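Local coordinates for protein succinylglutamate desuccinylase (Vibrio parahaemolyticus, PDB 2BCO) that probably catalyses the zinc-dependent hydrolysis of N-succinyl-L-glutamate to succinate and L-glutamate, the last step of arginine degradation by the AST pathway, at residues I56-G61 with A89-I94; E66-E71 with N229-L234; D74-D79 with L239-L244. All coordinates share one frame; numbering follows the deposited sequence.

Overall arrangement
All three contacts lie in the catalytic domain. Along the chain come 56-61, 66-71, 74-79 and 89-94, then, after more than 130 residues, 229-234 and 239-244, so each contact's segments alternate with those of the others. Interaction 1 pairs two parallel strands; the helix between them, 68-81, supplies one side of both interaction 2, at its start beside the zinc, and interaction 3, further along. The centres of interactions 1 and 3 are about 11 Å apart, those of 2 and 3 about 13 Å, and those of 1 and 2 about 16 Å. F93 packs on I76 and I77, and I58 on L241, so both helices of interaction 3 pack on one face of the strand pair, and helix 68-81 connects that core to the zinc-binding end at E66.

Interaction 1. Residues I56-G61 with A89-I94; sequences IIISCG and ARCLFI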
ATOM      1  N   ILE A  56      -3.170   6.107  12.283  1.00 15.74           N
ATOM      2  CA  ILE A  56      -2.550   5.474  11.134  1.00 14.29           C
ATOM      3  C   ILE A  56      -2.592   3.958  11.126  1.00 14.11           C
ATOM      4  O   ILE A  56      -2.139   3.302  12.064  1.00 16.39           O
ATOM      5  CB  ILE A  56      -1.065   5.871  11.024  1.00 10.74           C
ATOM      6  CG1 ILE A  56      -0.897   7.371  11.275  1.00  9.63           C
ATOM      7  CG2 ILE A  56      -0.534   5.483   9.653  1.00 10.67           C
ATOM      8  CD1 ILE A  56       0.558   7.812  11.317  1.00  9.52           C
ATOM      9  N   ILE A  57      -3.138   3.408  10.052  1.00  9.11           N
ATOM     10  CA  ILE A  57      -3.172   1.967   9.883  1.00  8.09           C
ATOM     11  C   ILE A  57      -1.964   1.701   9.009  1.00  7.74           C
ATOM     12  O   ILE A  57      -1.823   2.291   7.947  1.00  7.43           O
ATOM     13  CB  ILE A  57      -4.421   1.488   9.117  1.00 10.71           C
ATOM     14  CG1 ILE A  57      -5.679   1.717   9.955  1.00  8.45           C
ATOM     15  CG2 ILE A  57      -4.273   0.003   8.766  1.00  8.86           C
ATOM     16  CD1 ILE A  57      -6.958   1.315   9.229  1.00  5.09           C
ATOM     17  N   ILE A  58      -1.073   0.836   9.464  1.00 11.28           N
ATOM     18  CA  ILE A  58       0.105   0.518   8.681  1.00  8.46           C
ATOM     19  C   ILE A  58       0.051  -0.979   8.417  1.00  9.90           C
ATOM     20  O   ILE A  58       0.375  -1.779   9.283  1.00  9.77           O
ATOM     21  CB  ILE A  58       1.393   0.880   9.453  1.00 10.13           C
ATOM     22  CG1 ILE A  58       1.365   2.369   9.835  1.00  7.94           C
ATOM     23  CG2 ILE A  58       2.621   0.573   8.596  1.00 10.42           C
ATOM     24  CD1 ILE A  58       2.401   2.761  10.887  1.00  6.28           C
ATOM     25  N   SER A  59      -0.377  -1.357   7.219  1.00 11.14           N
ATOM     26  CA  SER A  59      -0.465  -2.770   6.896  1.00 10.58           C
ATOM     27  C   SER A  59       0.606  -3.228   5.922  1.00 10.33           C
ATOM     28  O   SER A  59       1.102  -2.465   5.094  1.00 10.19           O
ATOM     29  CB  SER A  59      -1.865  -3.113   6.349  1.00  8.24           C
ATOM     30  OG  SER A  59      -2.182  -2.382   5.179  1.00 12.74           O
ATOM     31  N   CYS A  60       0.975  -4.489   6.049  1.00 11.59           N
ATOM     32  CA  CYS A  60       1.958  -5.076   5.168  1.00 14.22           C
ATOM     33  C   CYS A  60       1.574  -6.530   4.984  1.00 14.29           C
ATOM     34  O   CYS A  60       0.763  -7.071   5.744  1.00 13.19           O
ATOM     35  CB  CYS A  60       3.356  -4.972   5.778  1.00 12.95           C
ATOM     36  SG  CYS A  60       3.527  -5.824   7.327  1.00 15.15           S
ATOM     37  N   GLY A  61       2.144  -7.161   3.966  1.00 12.65           N
ATOM     38  CA  GLY A  61       1.849  -8.556   3.738  1.00 12.20           C
ATOM     39  C   GLY A  61       0.497  -8.932   3.148  1.00 11.84           C
ATOM     40  O   GLY A  61       0.112 -10.090   3.266  1.00 13.61           O
ATOM     41  N   ALA A  89       1.524   9.122  17.345  1.00 24.98           N
ATOM     42  CA  ALA A  89       0.291   8.852  16.628  1.00 23.99           C
ATOM     43  C   ALA A  89      -0.242   7.479  17.010  1.00 23.01           C
ATOM     44  O   ALA A  89       0.527   6.582  17.343  1.00 24.71           O
ATOM     45  CB  ALA A  89       0.534   8.917  15.126  1.00 11.12           C
ATOM     46  N   ARG A  90      -1.557   7.326  16.982  1.00 20.16           N
ATOM     47  CA  ARG A  90      -2.179   6.047  17.290  1.00 19.93           C
ATOM     48  C   ARG A  90      -2.001   5.220  16.018  1.00 18.79           C
ATOM     49  O   ARG A  90      -2.300   5.695  14.925  1.00 19.70           O
ATOM     50  CB  ARG A  90      -3.661   6.255  17.616  1.00 18.14           C
ATOM     51  CG  ARG A  90      -4.442   4.977  17.877  1.00 20.04           C
ATOM     52  CD  ARG A  90      -5.720   5.271  18.645  1.00 19.06           C
ATOM     53  NE  ARG A  90      -6.621   4.126  18.683  1.00 19.26           N
ATOM     54  CZ  ARG A  90      -7.609   3.925  17.819  1.00 17.88           C
ATOM     55  NH1 ARG A  90      -7.828   4.790  16.842  1.00 16.46           N
ATOM     56  NH2 ARG A  90      -8.388   2.860  17.942  1.00 21.33           N
ATOM     57  N   CYS A  91      -1.494   3.997  16.153  1.00 20.34           N
ATOM     58  CA  CYS A  91      -1.258   3.146  14.988  1.00 20.27           C
ATOM     59  C   CYS A  91      -1.843   1.747  15.121  1.00 20.38           C
ATOM     60  O   CYS A  91      -2.053   1.241  16.221  1.00 21.22           O
ATOM     61  CB  CYS A  91       0.248   2.997  14.732  1.00 18.40           C
ATOM     62  SG  CYS A  91       1.211   4.525  14.656  1.00 17.20           S
ATOM     63  N   LEU A  92      -2.101   1.129  13.977  1.00 19.63           N
ATOM     64  CA  LEU A  92      -2.608  -0.231  13.934  1.00 19.25           C
ATOM     65  C   LEU A  92      -1.714  -0.954  12.937  1.00 18.87           C
ATOM     66  O   LEU A  92      -1.849  -0.748  11.725  1.00 22.91           O
ATOM     67  CB  LEU A  92      -4.062  -0.274  13.451  1.00 18.73           C
ATOM     68  CG  LEU A  92      -4.648  -1.693  13.440  1.00 19.39           C
ATOM     69  CD1 LEU A  92      -4.751  -2.193  14.867  1.00 18.18           C
ATOM     70  CD2 LEU A  92      -6.011  -1.719  12.777  1.00 17.41           C
ATOM     71  N   PHE A  93      -0.791  -1.774  13.445  1.00 11.13           N
ATOM     72  CA  PHE A  93       0.131  -2.521  12.594  1.00  9.42           C
ATOM     73  C   PHE A  93      -0.472  -3.851  12.214  1.00 10.90           C
ATOM     74  O   PHE A  93      -0.949  -4.614  13.065  1.00 11.87           O
ATOM     75  CB  PHE A  93       1.482  -2.752  13.288  1.00 13.10           C
ATOM     76  CG  PHE A  93       2.285  -1.486  13.497  1.00 12.42           C
ATOM     77  CD1 PHE A  93       2.098  -0.705  14.628  1.00 12.14           C
ATOM     78  CD2 PHE A  93       3.206  -1.068  12.545  1.00 14.77           C
ATOM     79  CE1 PHE A  93       2.823   0.486  14.813  1.00 14.59           C
ATOM     80  CE2 PHE A  93       3.938   0.121  12.715  1.00 14.43           C
ATOM     81  CZ  PHE A  93       3.741   0.897  13.856  1.00 13.42           C
ATOM     82  N   ILE A  94      -0.439  -4.143  10.928  1.00  8.65           N
ATOM     83  CA  ILE A  94      -1.024  -5.371  10.466  1.00 10.12           C
ATOM     84  C   ILE A  94      -0.099  -6.173   9.570  1.00 11.66           C
ATOM     85  O   ILE A  94       0.543  -5.630   8.665  1.00 12.03           O
ATOM     86  CB  ILE A  94      -2.341  -5.082   9.684  1.00  9.21           C
ATOM     87  CG1 ILE A  94      -3.355  -4.387  10.597  1.00  7.99           C
ATOM     88  CG2 ILE A  94      -2.931  -6.376   9.134  1.00  5.36           C
ATOM     89  CD1 ILE A  94      -4.640  -4.000   9.875  1.00  7.37           C
TER
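Strands 56-60 and 90-94 form a parallel pair inside the α/β catalytic domain, the two strands of a β-α-β unit whose helix is 68-81. Their axes run 17° from parallel, and five backbone hydrogen bonds join them, I56 N to R90 O, L92 N to I56 O, I58 N to L92 O, I94 N to I58 O and C60 N to I94 O. The first of these, I56 N to R90 O, is 2.8 Å long and lies nearly along the C=O axis.

I56, I58, C91 and F93 share one face; there F93 packs on V73, I76 and I77 of helix 68-81, while I56 and I58 meet L244 and L241 of helix 235-245. I58 carries its CG1 beside the backbone N, anti to the carbonyl carbon (chi1 -57°), and an extended chi2 carries CD1 to the phenyl ring, 3.6 Å from F93 CE2 and 3.8 Å from F93 CZ. The two side chains lie alongside each other, pointing the same way, and the methyl meets the ring obliquely. Further back, I56 CD1 reaches A89 CB at 4.0 Å.

On the other face I57, S59, L92 and I94 line up, with I57 and L92 packed on helix 125-141. S59 takes the crowded rotamer, OG between the backbone N and carbonyl carbon (chi1 60°), and OG is hydrogen-bonded to D153 and H151, close to the zinc ligand H155. Its CB sits 3.9 Å from I94 CB, while I57 CG2 touches I94 CD1 at 4.2 Å.

Interaction 2. Residues E66-E71 with N229-L234; sequences ETAPME and NALDRL. With ZN (zinc ion), chain C.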
ATOM      1  N   GLU A  66       5.850 -10.287  -0.181  1.00 12.86           N
ATOM      2  CA  GLU A  66       6.398  -8.923  -0.150  1.00 12.22           C
ATOM      3  C   GLU A  66       6.886  -8.586   1.257  1.00 11.40           C
ATOM      4  O   GLU A  66       6.264  -7.825   1.997  1.00 11.51           O
ATOM      5  CB  GLU A  66       5.324  -7.954  -0.657  1.00 11.45           C
ATOM      6  CG  GLU A  66       5.055  -8.204  -2.142  1.00  9.78           C
ATOM      7  CD  GLU A  66       3.788  -7.567  -2.645  1.00 12.85           C
ATOM      8  OE1 GLU A  66       3.305  -6.618  -1.995  1.00 17.19           O
ATOM      9  OE2 GLU A  66       3.283  -8.011  -3.694  1.00  9.96           O
ATOM     10  N   THR A  67       8.040  -9.154   1.590  1.00  8.45           N
ATOM     11  CA  THR A  67       8.629  -9.062   2.915  1.00  9.03           C
ATOM     12  C   THR A  67       9.327  -7.806   3.424  1.00  9.48           C
ATOM     13  O   THR A  67       9.266  -7.534   4.620  1.00 10.11           O
ATOM     14  CB  THR A  67       9.590 -10.266   3.133  1.00 11.62           C
ATOM     15  OG1 THR A  67      10.791 -10.071   2.370  1.00 10.17           O
ATOM     16  CG2 THR A  67       8.919 -11.572   2.661  1.00  8.84           C
ATOM     17  N   ALA A  68       9.999  -7.059   2.549  1.00 10.33           N
ATOM     18  CA  ALA A  68      10.718  -5.850   2.969  1.00  9.82           C
ATOM     19  C   ALA A  68       9.941  -4.953   3.947  1.00 12.15           C
ATOM     20  O   ALA A  68      10.453  -4.596   5.007  1.00 15.18           O
ATOM     21  CB  ALA A  68      11.155  -5.040   1.741  1.00 11.27           C
ATOM     22  N   PRO A  69       8.696  -4.579   3.611  1.00 12.87           N
ATOM     23  CA  PRO A  69       7.954  -3.724   4.544  1.00 12.85           C
ATOM     24  C   PRO A  69       7.695  -4.417   5.882  1.00 14.15           C
ATOM     25  O   PRO A  69       7.633  -3.762   6.929  1.00 16.59           O
ATOM     26  CB  PRO A  69       6.659  -3.419   3.789  1.00 18.23           C
ATOM     27  CG  PRO A  69       7.077  -3.514   2.350  1.00 20.69           C
ATOM     28  CD  PRO A  69       7.951  -4.751   2.355  1.00 19.89           C
HETATM   29  N   MSE A  70       7.535  -5.736   5.839  1.00  7.63           N
HETATM   30  CA  MSE A  70       7.291  -6.510   7.047  1.00  8.94           C
HETATM   31  C   MSE A  70       8.501  -6.363   7.963  1.00  7.98           C
HETATM   32  O   MSE A  70       8.352  -6.215   9.177  1.00 10.94           O
HETATM   33  CB  MSE A  70       7.064  -7.987   6.701  1.00  3.58           C
HETATM   34  CG  MSE A  70       5.997  -8.219   5.640  1.00  8.08           C
HETATM   35 SE   MSE A  70       5.604 -10.096   5.280  1.00 37.84          SE
HETATM   36  CE  MSE A  70       7.302 -10.871   5.817  1.00 17.52           C
ATOM     37  N   GLU A  71       9.696  -6.395   7.372  1.00 11.98           N
ATOM     38  CA  GLU A  71      10.935  -6.250   8.133  1.00 11.96           C
ATOM     39  C   GLU A  71      11.009  -4.850   8.734  1.00 10.51           C
ATOM     40  O   GLU A  71      11.399  -4.693   9.890  1.00  7.78           O
ATOM     41  CB  GLU A  71      12.172  -6.483   7.247  1.00 15.04           C
ATOM     42  CG  GLU A  71      12.291  -7.877   6.632  1.00 13.27           C
ATOM     43  CD  GLU A  71      13.755  -8.279   6.379  1.00 18.87           C
ATOM     44  OE1 GLU A  71      14.122  -8.588   5.216  1.00 12.78           O
ATOM     45  OE2 GLU A  71      14.539  -8.279   7.358  1.00 17.15           O
ATOM     46  N   ASN A 229      16.437  -8.789   1.648  1.00 10.40           N
ATOM     47  CA  ASN A 229      15.949  -7.606   0.939  1.00 12.34           C
ATOM     48  C   ASN A 229      17.001  -6.505   0.815  1.00 11.93           C
ATOM     49  O   ASN A 229      17.971  -6.458   1.573  1.00 12.09           O
ATOM     50  CB  ASN A 229      14.711  -7.026   1.643  1.00 13.61           C
ATOM     51  CG  ASN A 229      13.453  -7.837   1.379  1.00 10.67           C
ATOM     52  OD1 ASN A 229      13.032  -7.993   0.233  1.00 10.21           O
ATOM     53  ND2 ASN A 229      12.851  -8.355   2.437  1.00 10.97           N
ATOM     54  N   ALA A 230      16.796  -5.616  -0.151  1.00 13.94           N
ATOM     55  CA  ALA A 230      17.700  -4.486  -0.375  1.00 14.65           C
ATOM     56  C   ALA A 230      17.224  -3.345   0.528  1.00 12.18           C
ATOM     57  O   ALA A 230      16.895  -2.260   0.057  1.00 14.55           O
ATOM     58  CB  ALA A 230      17.645  -4.066  -1.852  1.00 20.49           C
ATOM     59  N   LEU A 231      17.208  -3.611   1.831  1.00 14.62           N
ATOM     60  CA  LEU A 231      16.730  -2.672   2.848  1.00 16.03           C
ATOM     61  C   LEU A 231      17.248  -1.235   2.846  1.00 16.99           C
ATOM     62  O   LEU A 231      16.503  -0.309   3.176  1.00 19.09           O
ATOM     63  CB  LEU A 231      16.945  -3.281   4.241  1.00 12.42           C
ATOM     64  CG  LEU A 231      15.754  -3.974   4.921  1.00 16.76           C
ATOM     65  CD1 LEU A 231      14.851  -4.637   3.901  1.00 12.68           C
ATOM     66  CD2 LEU A 231      16.267  -4.995   5.924  1.00 12.27           C
ATOM     67  N   ASP A 232      18.511  -1.048   2.488  1.00 16.37           N
ATOM     68  CA  ASP A 232      19.107   0.284   2.466  1.00 16.47           C
ATOM     69  C   ASP A 232      18.399   1.192   1.473  1.00 14.80           C
ATOM     70  O   ASP A 232      18.311   2.396   1.687  1.00 15.28           O
ATOM     71  CB  ASP A 232      20.604   0.185   2.148  1.00 24.28           C
ATOM     72  CG  ASP A 232      21.374  -0.491   3.260  1.00 31.29           C
ATOM     73  OD1 ASP A 232      21.417   0.090   4.369  1.00 34.53           O
ATOM     74  OD2 ASP A 232      21.918  -1.605   3.044  1.00 34.73           O
ATOM     75  N   ARG A 233      17.884   0.610   0.398  1.00 13.52           N
ATOM     76  CA  ARG A 233      17.174   1.388  -0.606  1.00 13.92           C
ATOM     77  C   ARG A 233      15.831   1.881  -0.066  1.00 11.23           C
ATOM     78  O   ARG A 233      15.141   2.642  -0.726  1.00 12.65           O
ATOM     79  CB  ARG A 233      16.944   0.547  -1.870  1.00 19.56           C
ATOM     80  CG  ARG A 233      18.214  -0.080  -2.438  1.00 18.91           C
ATOM     81  CD  ARG A 233      17.982  -0.663  -3.830  1.00 20.24           C
ATOM     82  NE  ARG A 233      17.735   0.383  -4.821  1.00 19.91           N
ATOM     83  CZ  ARG A 233      17.613   0.169  -6.127  1.00 17.21           C
ATOM     84  NH1 ARG A 233      17.718  -1.062  -6.620  1.00 18.43           N
ATOM     85  NH2 ARG A 233      17.374   1.187  -6.939  1.00 14.81           N
ATOM     86  N   LEU A 234      15.463   1.453   1.136  1.00 12.85           N
ATOM     87  CA  LEU A 234      14.195   1.883   1.725  1.00 15.20           C
ATOM     88  C   LEU A 234      14.423   2.775   2.938  1.00 14.87           C
ATOM     89  O   LEU A 234      13.481   3.107   3.658  1.00 15.70           O
ATOM     90  CB  LEU A 234      13.356   0.671   2.147  1.00 13.00           C
ATOM     91  CG  LEU A 234      12.871  -0.236   1.021  1.00 12.37           C
ATOM     92  CD1 LEU A 234      12.136  -1.427   1.614  1.00 11.37           C
ATOM     93  CD2 LEU A 234      11.954   0.556   0.083  1.00 12.14           C
TER
HETATM   94 ZN    ZN C 501       1.529  -6.210  -3.384  1.00 46.01          ZN
HETATM   95  O   HOH W   1      10.488  -8.132  -0.361  1.00 15.90           O
HETATM   96  O   HOH W   2       2.126  -5.560  -5.787  1.00 20.89           O
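The zinc site lies at one end of this contact: E66 chelates the ion through both carboxylate oxygens, OE1 at 2.3 Å and OE2 at 2.5 Å from ZN. H63, H155 and a water complete the coordination, and E66 OE1 also accepts a bond from the backbone N of C156. The chain continues through T67 into helix 68-81, where the side chain of N229 meets it.

N229 has CG beside its backbone N, anti to the carbonyl carbon (chi1 -76°), and its amide works as a flat three-way connector. ND2 spends both hydrogens: one goes to T67 OG1 at 2.7 Å, almost straight at 167°, the other to E71 OE1 at 3.1 Å. Both acceptors lie close to the amide plane, and OE1 is engaged through its anti lone pair. A water 2.6 Å from N229 OD1, which probably donates to it, accepts from A68 N. Bonds at both ends of the amide should hold its rotation.

The spacing of H63 and E66 is the His-X-X-Glu zinc motif of the M14 carboxypeptidase-like fold, to which AspA/AstE enzymes belong; here the residues following it are tied to the loop ahead of helix 235-245. The same loop adds two more bonds: T67 OG1 to A224 O, and G227 N to E71 OE1. Beside these bonds A68 CB lies 3.6 Å from N229 CG and 3.7 Å from L234 CD1; L234 is at the N-cap position of helix 235-245.

Interaction 3. Residues D74-D79 with L239-L244; sequences DSIIKD and LALRNL
R242 reaches across from helix 239-244 with its chain extended from CG to NE, and its guanidinium is met in two different ways. Over one face lies I76 CG1, 3.7 Å above the plane and near its centre, so an aliphatic methylene covers the flat cation. At the edge, near the plane, D79 OD2 approaches between the two terminal nitrogens. This single oxygen is 2.9 Å from R242 NH1 and equally far from R242 NH2; both bonds belong to one salt bridge, the NH1 bond bending to 131° at hydrogen and the NH2 bond being weak. Toward NH1, OD2 uses its anti lone pair, and the carboxylate and guanidinium planes stand 47° apart, so one oxygen accepts from both nitrogens, unlike a coplanar two-point pairing. The charge has further partners, as R242 NE is salt-bridged to D238 and NH1 is bonded to Q85 OE1, which should hold the group's rotation firmly.

One branch of I76 makes both contacts: CG1, anti to the carbonyl carbon, lies over the guanidinium, and CD1 beyond it meets L241 CD2 at 3.8 Å, the two side chains crossing at about a right angle. L241 has CG anti to its backbone N and also packs on L152 of strand 149-157.

The segment axes are 11.7 Å apart at an angle of 40°, and the long R242 side chain spans much of that separation. Such helices, set side by side over one face of a largely parallel sheet, here on F93 and L152, are typical of the α/β fold of zinc carboxypeptidase-like catalytic domains.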
ATOM      1  N   ASP A  74       8.649  -4.651  11.511  1.00 10.95           N
ATOM      2  CA  ASP A  74       9.183  -5.419  12.626  1.00 11.72           C
ATOM      3  C   ASP A  74      10.209  -4.648  13.456  1.00 12.85           C
ATOM      4  O   ASP A  74      10.241  -4.772  14.680  1.00 14.92           O
ATOM      5  CB  ASP A  74       9.810  -6.712  12.121  1.00 16.80           C
ATOM      6  CG  ASP A  74      10.277  -7.600  13.246  1.00 18.15           C
ATOM      7  OD1 ASP A  74       9.421  -8.093  14.010  1.00 18.08           O
ATOM      8  OD2 ASP A  74      11.504  -7.797  13.368  1.00 23.54           O
ATOM      9  N   SER A  75      11.051  -3.862  12.790  1.00 14.27           N
ATOM     10  CA  SER A  75      12.067  -3.060  13.475  1.00 16.64           C
ATOM     11  C   SER A  75      11.448  -1.844  14.169  1.00 17.37           C
ATOM     12  O   SER A  75      11.953  -1.384  15.198  1.00 18.24           O
ATOM     13  CB  SER A  75      13.138  -2.598  12.489  1.00 14.91           C
ATOM     14  OG  SER A  75      13.759  -3.713  11.867  1.00 21.05           O
ATOM     15  N   ILE A  76      10.360  -1.322  13.606  1.00 14.84           N
ATOM     16  CA  ILE A  76       9.673  -0.186  14.213  1.00 12.93           C
ATOM     17  C   ILE A  76       9.009  -0.647  15.512  1.00 13.20           C
ATOM     18  O   ILE A  76       9.051   0.059  16.522  1.00 13.42           O
ATOM     19  CB  ILE A  76       8.631   0.425  13.230  1.00  9.17           C
ATOM     20  CG1 ILE A  76       9.370   1.306  12.212  1.00  8.00           C
ATOM     21  CG2 ILE A  76       7.576   1.234  13.974  1.00  5.95           C
ATOM     22  CD1 ILE A  76       8.533   1.758  11.054  1.00  5.90           C
ATOM     23  N   ILE A  77       8.413  -1.836  15.493  1.00 13.65           N
ATOM     24  CA  ILE A  77       7.769  -2.378  16.684  1.00 15.81           C
ATOM     25  C   ILE A  77       8.839  -2.578  17.762  1.00 20.63           C
ATOM     26  O   ILE A  77       8.651  -2.229  18.927  1.00 19.88           O
ATOM     27  CB  ILE A  77       7.097  -3.749  16.403  1.00 17.35           C
ATOM     28  CG1 ILE A  77       6.043  -3.613  15.296  1.00 13.91           C
ATOM     29  CG2 ILE A  77       6.493  -4.304  17.686  1.00 13.27           C
ATOM     30  CD1 ILE A  77       4.917  -2.683  15.626  1.00 17.28           C
ATOM     31  N   LYS A  78       9.970  -3.139  17.360  1.00 24.88           N
ATOM     32  CA  LYS A  78      11.064  -3.384  18.285  1.00 28.01           C
ATOM     33  C   LYS A  78      11.585  -2.090  18.911  1.00 28.74           C
ATOM     34  O   LYS A  78      11.910  -2.059  20.101  1.00 27.00           O
ATOM     35  CB  LYS A  78      12.198  -4.113  17.560  1.00 57.21           C
ATOM     36  CG  LYS A  78      13.356  -4.544  18.450  1.00 64.20           C
ATOM     37  CD  LYS A  78      14.336  -5.417  17.678  1.00 71.47           C
ATOM     38  CE  LYS A  78      13.657  -6.680  17.145  1.00 75.50           C
ATOM     39  NZ  LYS A  78      14.574  -7.534  16.339  1.00 80.17           N
ATOM     40  N   ASP A  79      11.660  -1.022  18.118  1.00 26.78           N
ATOM     41  CA  ASP A  79      12.152   0.255  18.629  1.00 24.84           C
ATOM     42  C   ASP A  79      11.126   0.954  19.514  1.00 24.03           C
ATOM     43  O   ASP A  79      11.488   1.635  20.472  1.00 23.78           O
ATOM     44  CB  ASP A  79      12.581   1.173  17.476  1.00 25.61           C
ATOM     45  CG  ASP A  79      13.844   0.680  16.777  1.00 27.01           C
ATOM     46  OD1 ASP A  79      14.545  -0.186  17.348  1.00 25.64           O
ATOM     47  OD2 ASP A  79      14.148   1.158  15.663  1.00 28.30           O
ATOM     48  N   LEU A 239      12.544   6.298   7.394  1.00  9.92           N
ATOM     49  CA  LEU A 239      12.793   7.467   8.232  1.00 11.63           C
ATOM     50  C   LEU A 239      11.567   8.375   8.177  1.00 10.38           C
ATOM     51  O   LEU A 239      11.134   8.922   9.190  1.00 11.54           O
ATOM     52  CB  LEU A 239      14.021   8.214   7.713  1.00 24.64           C
ATOM     53  CG  LEU A 239      14.845   9.058   8.690  1.00 29.65           C
ATOM     54  CD1 LEU A 239      16.042   9.645   7.952  1.00 28.55           C
ATOM     55  CD2 LEU A 239      14.002  10.162   9.280  1.00 28.77           C
ATOM     56  N   ALA A 240      11.012   8.532   6.982  1.00 15.53           N
ATOM     57  CA  ALA A 240       9.828   9.362   6.810  1.00 16.04           C
ATOM     58  C   ALA A 240       8.675   8.719   7.590  1.00 16.24           C
ATOM     59  O   ALA A 240       7.883   9.415   8.215  1.00 19.38           O
ATOM     60  CB  ALA A 240       9.474   9.485   5.330  1.00  3.15           C
ATOM     61  N   LEU A 241       8.599   7.389   7.566  1.00 14.90           N
ATOM     62  CA  LEU A 241       7.546   6.685   8.286  1.00 13.76           C
ATOM     63  C   LEU A 241       7.750   6.801   9.793  1.00 14.80           C
ATOM     64  O   LEU A 241       6.784   6.907  10.550  1.00 17.01           O
ATOM     65  CB  LEU A 241       7.496   5.209   7.868  1.00 10.09           C
ATOM     66  CG  LEU A 241       6.461   4.316   8.558  1.00  8.16           C
ATOM     67  CD1 LEU A 241       5.051   4.851   8.332  1.00  9.66           C
ATOM     68  CD2 LEU A 241       6.587   2.923   7.999  1.00 10.01           C
ATOM     69  N   ARG A 242       9.003   6.777  10.243  1.00 12.23           N
ATOM     70  CA  ARG A 242       9.260   6.919  11.677  1.00 12.70           C
ATOM     71  C   ARG A 242       8.907   8.338  12.121  1.00 12.65           C
ATOM     72  O   ARG A 242       8.345   8.536  13.198  1.00 11.91           O
ATOM     73  CB  ARG A 242      10.726   6.605  12.005  1.00 11.84           C
ATOM     74  CG  ARG A 242      11.038   5.102  12.034  1.00 12.57           C
ATOM     75  CD  ARG A 242      12.536   4.813  11.930  1.00 11.82           C
ATOM     76  NE  ARG A 242      12.807   3.380  11.935  1.00 13.21           N
ATOM     77  CZ  ARG A 242      12.870   2.624  13.030  1.00 15.38           C
ATOM     78  NH1 ARG A 242      12.684   3.161  14.233  1.00 11.18           N
ATOM     79  NH2 ARG A 242      13.107   1.322  12.920  1.00  8.63           N
ATOM     80  N   ASN A 243       9.218   9.320  11.284  1.00 12.97           N
ATOM     81  CA  ASN A 243       8.913  10.706  11.617  1.00 14.10           C
ATOM     82  C   ASN A 243       7.404  10.916  11.693  1.00 15.50           C
ATOM     83  O   ASN A 243       6.927  11.731  12.474  1.00 16.02           O
ATOM     84  CB  ASN A 243       9.501  11.670  10.575  1.00 15.34           C
ATOM     85  CG  ASN A 243      11.021  11.762  10.649  1.00 19.06           C
ATOM     86  OD1 ASN A 243      11.623  11.486  11.685  1.00 20.43           O
ATOM     87  ND2 ASN A 243      11.642  12.175   9.550  1.00 20.32           N
ATOM     88  N   LEU A 244       6.659  10.167  10.884  1.00 16.39           N
ATOM     89  CA  LEU A 244       5.210  10.293  10.850  1.00 17.53           C
ATOM     90  C   LEU A 244       4.563   9.758  12.122  1.00 21.26           C
ATOM     91  O   LEU A 244       3.669  10.401  12.690  1.00 20.27           O
ATOM     92  CB  LEU A 244       4.647   9.562   9.627  1.00 17.51           C
ATOM     93  CG  LEU A 244       3.132   9.613   9.389  1.00 18.94           C
ATOM     94  CD1 LEU A 244       2.697  11.058   9.150  1.00 17.98           C
ATOM     95  CD2 LEU A 244       2.766   8.741   8.181  1.00 16.51           C
TER